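Local coordinates for putative SnoaL-like polyketide cyclase (Jannaschia sp., PDB 3KKG), which probably acts as a polyketide cyclase of the SnoaL-like type within the NTF2 clan, with its own substrate and reaction not established, at residues A135-T138 with A139-A142; A59-A62 with V63-E66. All coordinates share one frame; numbering follows the deposited sequence.

Contact 1 (A135-T138 with A139-A142); sequences AVMT and AISA
Ser141 reaches back to Met137 at the C-terminal end of helix 133-140, the last helix of this NTF2-like chain, and the pair closes its final turn. The helix bonds Ala139 N to Ala135 O and Ile140 N to Val136 O are both 2.9 Å long. One residue on, the helix hydrogen bond is less straight: Ser141 N reaches Met137 O with an N-H...O angle of only 138°. Met137, a selenomethionine here, has CG beside its backbone N and bends again at chi2, which sets its SE 4.1 Å from Ile140 CD1; the further bend at chi3 turns only CE. The two side chains pass at a slant. Ile140 holds CG1 between its backbone N and carbonyl carbon (chi1 71°), a rotamer that sets CG1 3.4 Å from Val136 O, while its side chain also touches Gln95, Val102 and Ser105 of neighbouring loops. Val102 also touches Met137, which packs in addition on Leu134 of the second subunit. The Thr138 OG1 is hydrogen-bonded to Leu134 O of its own helix. With chi1 of -56°, Ser141 places its hydroxyl as a second donor to the same carbonyl: OG lies 2.7 Å from Met137 O, on the opposite face of the carbonyl plane from Ser141 N.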
ATOM      1  N   ALA A 135       9.236   0.803   9.586  1.00 17.20           N
ATOM      2  CA  ALA A 135       9.879   2.027   9.960  1.00 17.01           C
ATOM      3  C   ALA A 135       9.245   2.592  11.238  1.00 17.35           C
ATOM      4  O   ALA A 135       9.969   3.142  12.103  1.00 18.95           O
ATOM      5  CB  ALA A 135       9.830   3.078   8.841  1.00 18.41           C
ATOM      6  N   VAL A 136       7.931   2.502  11.362  1.00 16.94           N
ATOM      7  CA  VAL A 136       7.249   2.998  12.569  1.00 18.40           C
ATOM      8  C   VAL A 136       7.732   2.222  13.795  1.00 19.33           C
ATOM      9  O   VAL A 136       8.145   2.808  14.828  1.00 18.74           O
ATOM     10  CB  VAL A 136       5.731   2.931  12.441  1.00 18.69           C
ATOM     11  CG1 VAL A 136       5.033   3.192  13.799  1.00 19.67           C
ATOM     12  CG2 VAL A 136       5.194   3.933  11.373  1.00 20.04           C
HETATM   13  N   MSE A 137       7.712   0.901  13.712  1.00 18.33           N
HETATM   14  CA  MSE A 137       8.108   0.082  14.857  1.00 19.94           C
HETATM   15  C   MSE A 137       9.560   0.326  15.194  1.00 21.53           C
HETATM   16  O   MSE A 137       9.930   0.374  16.402  1.00 21.95           O
HETATM   17  CB  MSE A 137       7.815  -1.390  14.612  1.00 19.69           C
HETATM   18  CG  MSE A 137       6.392  -1.729  14.411  1.00 20.31           C
HETATM   19 SE   MSE A 137       5.213  -1.256  15.847  0.75 24.88          SE
HETATM   20  CE  MSE A 137       5.763  -2.664  17.056  1.00 31.80           C
ATOM     21  N   THR A 138      10.419   0.491  14.194  1.00 21.24           N
ATOM     22  CA  THR A 138      11.837   0.793  14.453  1.00 23.21           C
ATOM     23  C   THR A 138      12.000   2.133  15.164  1.00 21.47           C
ATOM     24  O   THR A 138      12.776   2.224  16.149  1.00 25.05           O
ATOM     25  CB  THR A 138      12.645   0.766  13.135  1.00 25.61           C
ATOM     26  OG1 THR A 138      12.483  -0.532  12.577  1.00 25.07           O
ATOM     27  CG2 THR A 138      14.127   1.083  13.374  1.00 25.44           C
ATOM     28  N   ALA A 139      11.285   3.166  14.712  1.00 22.28           N
ATOM     29  CA  ALA A 139      11.375   4.532  15.253  1.00 22.89           C
ATOM     30  C   ALA A 139      10.907   4.558  16.693  1.00 23.32           C
ATOM     31  O   ALA A 139      11.603   5.171  17.562  1.00 25.51           O
ATOM     32  CB  ALA A 139      10.608   5.497  14.422  1.00 23.49           C
ATOM     33  N   ILE A 140       9.809   3.870  17.006  1.00 20.61           N
ATOM     34  CA  ILE A 140       9.241   3.940  18.378  1.00 22.81           C
ATOM     35  C   ILE A 140       9.890   2.987  19.370  1.00 23.80           C
ATOM     36  O   ILE A 140       9.776   3.187  20.600  1.00 24.55           O
ATOM     37  CB  ILE A 140       7.689   3.729  18.390  1.00 20.93           C
ATOM     38  CG1 ILE A 140       7.296   2.276  18.069  1.00 21.60           C
ATOM     39  CG2 ILE A 140       6.992   4.732  17.550  1.00 20.69           C
ATOM     40  CD1 ILE A 140       5.818   2.008  18.200  1.00 21.72           C
ATOM     41  N   SER A 141      10.588   1.954  18.887  1.00 23.38           N
ATOM     42  CA  SER A 141      11.292   0.996  19.741  1.00 30.58           C
ATOM     43  C   SER A 141      12.748   1.427  19.995  1.00 32.37           C
ATOM     44  O   SER A 141      13.469   0.754  20.733  1.00 40.47           O
ATOM     45  CB  SER A 141      11.306  -0.374  19.077  1.00 31.47           C
ATOM     46  OG  SER A 141       9.997  -0.832  18.767  1.00 33.92           O
ATOM     47  N   ALA A 142      13.172   2.538  19.404  1.00 37.39           N
ATOM     48  CA  ALA A 142      14.567   2.979  19.439  1.00 41.67           C
ATOM     49  C   ALA A 142      14.951   3.375  20.880  1.00 46.55           C
ATOM     50  O   ALA A 142      14.201   4.133  21.523  1.00 47.23           O
ATOM     51  CB  ALA A 142      14.753   4.178  18.502  1.00 42.15           C
TER

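Contact 2 (A59-A62 with V63-E66); sequences AFNA and VLFE
The Phe65 ring has the carbonyl oxygen Asn61 O at its edge and in its plane, 3.3 Å from Phe65 CD1, while the Asn61 amide lies alongside, its plane turned 63° from that of the ring. The amide oxygen and nitrogen meet the same ring atom: OD1 and ND2 of Asn61 are each 3.6 Å from Phe65 CE1. Asn61 extends CG anti to its backbone N (chi1 -163°), which runs its side chain in the same direction as that of Phe65, one helical turn on. Phe60 CE2 lies 3.7 Å from Leu64 CD1, an oblique approach to the ring. These i to i+4 pairs sit on regular alpha-helical backbone: Phe65 N bonds Asn61 O at 3.1 Å with an N-H...O angle of 164°, and Leu64 N bonds Phe60 O in the same way. On another side of the helix, Val63 CG2 packs 3.4 Å from Ala59 O. Replacing buried Asn61 by alanine would probably leave Phe65 CE1 without its amide neighbour and open a gap toward Trp29 and Trp33. Those tryptophans belong to helix 29-36, which covers the Asn61 and Ala62 side of helix 54-67; elsewhere Phe60 makes an edge-to-face stack with Phe45 of strand 41-45, Phe65 another with Trp23, and Leu64 touches the loop residue Phe99.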
ATOM      1  N   ALA A  59     -13.323  -1.472  16.922  1.00 17.89           N
ATOM      2  CA  ALA A  59     -12.498  -1.737  18.096  1.00 18.57           C
ATOM      3  C   ALA A  59     -11.009  -1.780  17.758  1.00 19.83           C
ATOM      4  O   ALA A  59     -10.187  -1.248  18.493  1.00 20.19           O
ATOM      5  CB  ALA A  59     -12.942  -3.043  18.753  1.00 19.61           C
ATOM      6  N   PHE A  60     -10.682  -2.411  16.639  1.00 19.08           N
ATOM      7  CA  PHE A  60      -9.303  -2.519  16.187  1.00 18.64           C
ATOM      8  C   PHE A  60      -8.766  -1.118  15.863  1.00 18.49           C
ATOM      9  O   PHE A  60      -7.621  -0.751  16.208  1.00 19.20           O
ATOM     10  CB  PHE A  60      -9.221  -3.446  14.974  1.00 20.06           C
ATOM     11  CG  PHE A  60      -7.839  -3.613  14.430  1.00 21.76           C
ATOM     12  CD1 PHE A  60      -6.983  -4.536  14.971  1.00 25.43           C
ATOM     13  CD2 PHE A  60      -7.383  -2.814  13.404  1.00 20.06           C
ATOM     14  CE1 PHE A  60      -5.694  -4.675  14.467  1.00 30.19           C
ATOM     15  CE2 PHE A  60      -6.070  -2.956  12.899  1.00 24.02           C
ATOM     16  CZ  PHE A  60      -5.243  -3.869  13.424  1.00 27.91           C
ATOM     17  N   ASN A  61      -9.553  -0.309  15.137  1.00 17.92           N
ATOM     18  CA  ASN A  61      -9.105   1.044  14.821  1.00 17.59           C
ATOM     19  C   ASN A  61      -8.848   1.870  16.076  1.00 18.42           C
ATOM     20  O   ASN A  61      -7.858   2.588  16.161  1.00 19.47           O
ATOM     21  CB  ASN A  61     -10.155   1.736  13.927  1.00 17.08           C
ATOM     22  CG  ASN A  61      -9.638   2.947  13.206  1.00 19.86           C
ATOM     23  OD1 ASN A  61     -10.229   4.043  13.289  1.00 22.11           O
ATOM     24  ND2 ASN A  61      -8.659   2.754  12.411  1.00 16.79           N
ATOM     25  N   ALA A  62      -9.745   1.723  17.047  1.00 19.22           N
ATOM     26  CA  ALA A  62      -9.617   2.433  18.305  1.00 20.53           C
ATOM     27  C   ALA A  62      -8.303   2.103  18.997  1.00 19.80           C
ATOM     28  O   ALA A  62      -7.638   3.020  19.487  1.00 21.06           O
ATOM     29  CB  ALA A  62     -10.830   2.141  19.241  1.00 19.75           C
ATOM     30  N   VAL A  63      -7.908   0.831  18.969  1.00 21.19           N
ATOM     31  CA  VAL A  63      -6.615   0.410  19.550  1.00 21.50           C
ATOM     32  C   VAL A  63      -5.462   1.116  18.881  1.00 20.58           C
ATOM     33  O   VAL A  63      -4.563   1.631  19.519  1.00 23.46           O
ATOM     34  CB  VAL A  63      -6.423  -1.136  19.516  1.00 25.06           C
ATOM     35  CG1 VAL A  63      -4.963  -1.536  19.873  1.00 27.56           C
ATOM     36  CG2 VAL A  63      -7.411  -1.789  20.424  1.00 28.42           C
ATOM     37  N   LEU A  64      -5.475   1.167  17.554  1.00 20.35           N
ATOM     38  CA  LEU A  64      -4.412   1.861  16.873  1.00 20.44           C
ATOM     39  C   LEU A  64      -4.287   3.314  17.322  1.00 20.26           C
ATOM     40  O   LEU A  64      -3.199   3.833  17.535  1.00 19.33           O
ATOM     41  CB  LEU A  64      -4.598   1.783  15.332  1.00 22.02           C
ATOM     42  CG  LEU A  64      -4.607   0.410  14.661  1.00 24.54           C
ATOM     43  CD1 LEU A  64      -4.955   0.540  13.155  1.00 24.02           C
ATOM     44  CD2 LEU A  64      -3.256  -0.283  14.839  1.00 25.53           C
ATOM     45  N   PHE A  65      -5.421   4.043  17.385  1.00 18.30           N
ATOM     46  CA  PHE A  65      -5.418   5.431  17.763  1.00 19.16           C
ATOM     47  C   PHE A  65      -5.068   5.702  19.231  1.00 19.43           C
ATOM     48  O   PHE A  65      -4.720   6.804  19.564  1.00 22.61           O
ATOM     49  CB  PHE A  65      -6.722   6.124  17.338  1.00 18.51           C
ATOM     50  CG  PHE A  65      -6.728   6.446  15.851  1.00 18.89           C
ATOM     51  CD1 PHE A  65      -7.147   5.533  14.942  1.00 19.78           C
ATOM     52  CD2 PHE A  65      -6.255   7.659  15.417  1.00 19.87           C
ATOM     53  CE1 PHE A  65      -7.095   5.780  13.584  1.00 21.30           C
ATOM     54  CE2 PHE A  65      -6.216   7.960  14.083  1.00 20.05           C
ATOM     55  CZ  PHE A  65      -6.632   7.013  13.152  1.00 18.37           C
ATOM     56  N   GLU A  66      -5.157   4.694  20.097  0.70 17.78           N
ATOM     57  CA  GLU A  66      -4.615   4.890  21.428  0.70 18.24           C
ATOM     58  C   GLU A  66      -3.098   5.138  21.377  0.70 16.59           C
ATOM     59  O   GLU A  66      -2.526   5.775  22.245  0.70 19.28           O
ATOM     60  CB  GLU A  66      -4.948   3.705  22.328  0.70 20.07           C
ATOM     61  CG  GLU A  66      -6.391   3.728  22.680  0.70 22.17           C
ATOM     62  CD  GLU A  66      -6.871   2.497  23.362  0.70 23.92           C
ATOM     63  OE1 GLU A  66      -6.097   1.521  23.549  0.70 34.51           O
ATOM     64  OE2 GLU A  66      -8.055   2.520  23.748  0.70 35.66           O
TER

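From the N terminus, the chain reaches contact 2 first, within helix 54-67, then runs through strands 72-81, 84-94, 108-120 and 123-131 before contact 1 in helix 133-140. Each contact joins adjacent segments within a helical turn, so neither closes a long loop; they follow in series, neither nested nor crossed. The centres of contacts 1 and 2 lie 18 Å apart. The nearest atoms of contacts 1 and 2 are about 9 Å apart, with no direct touch. Contact 2 ties its helix to helix 29-36 and strand 41-45, whereas contact 1 ties the C-terminal helix to loops and the second subunit. Both touch the segment between strands 84-94 and 108-120, through Phe99 and Val102 respectively.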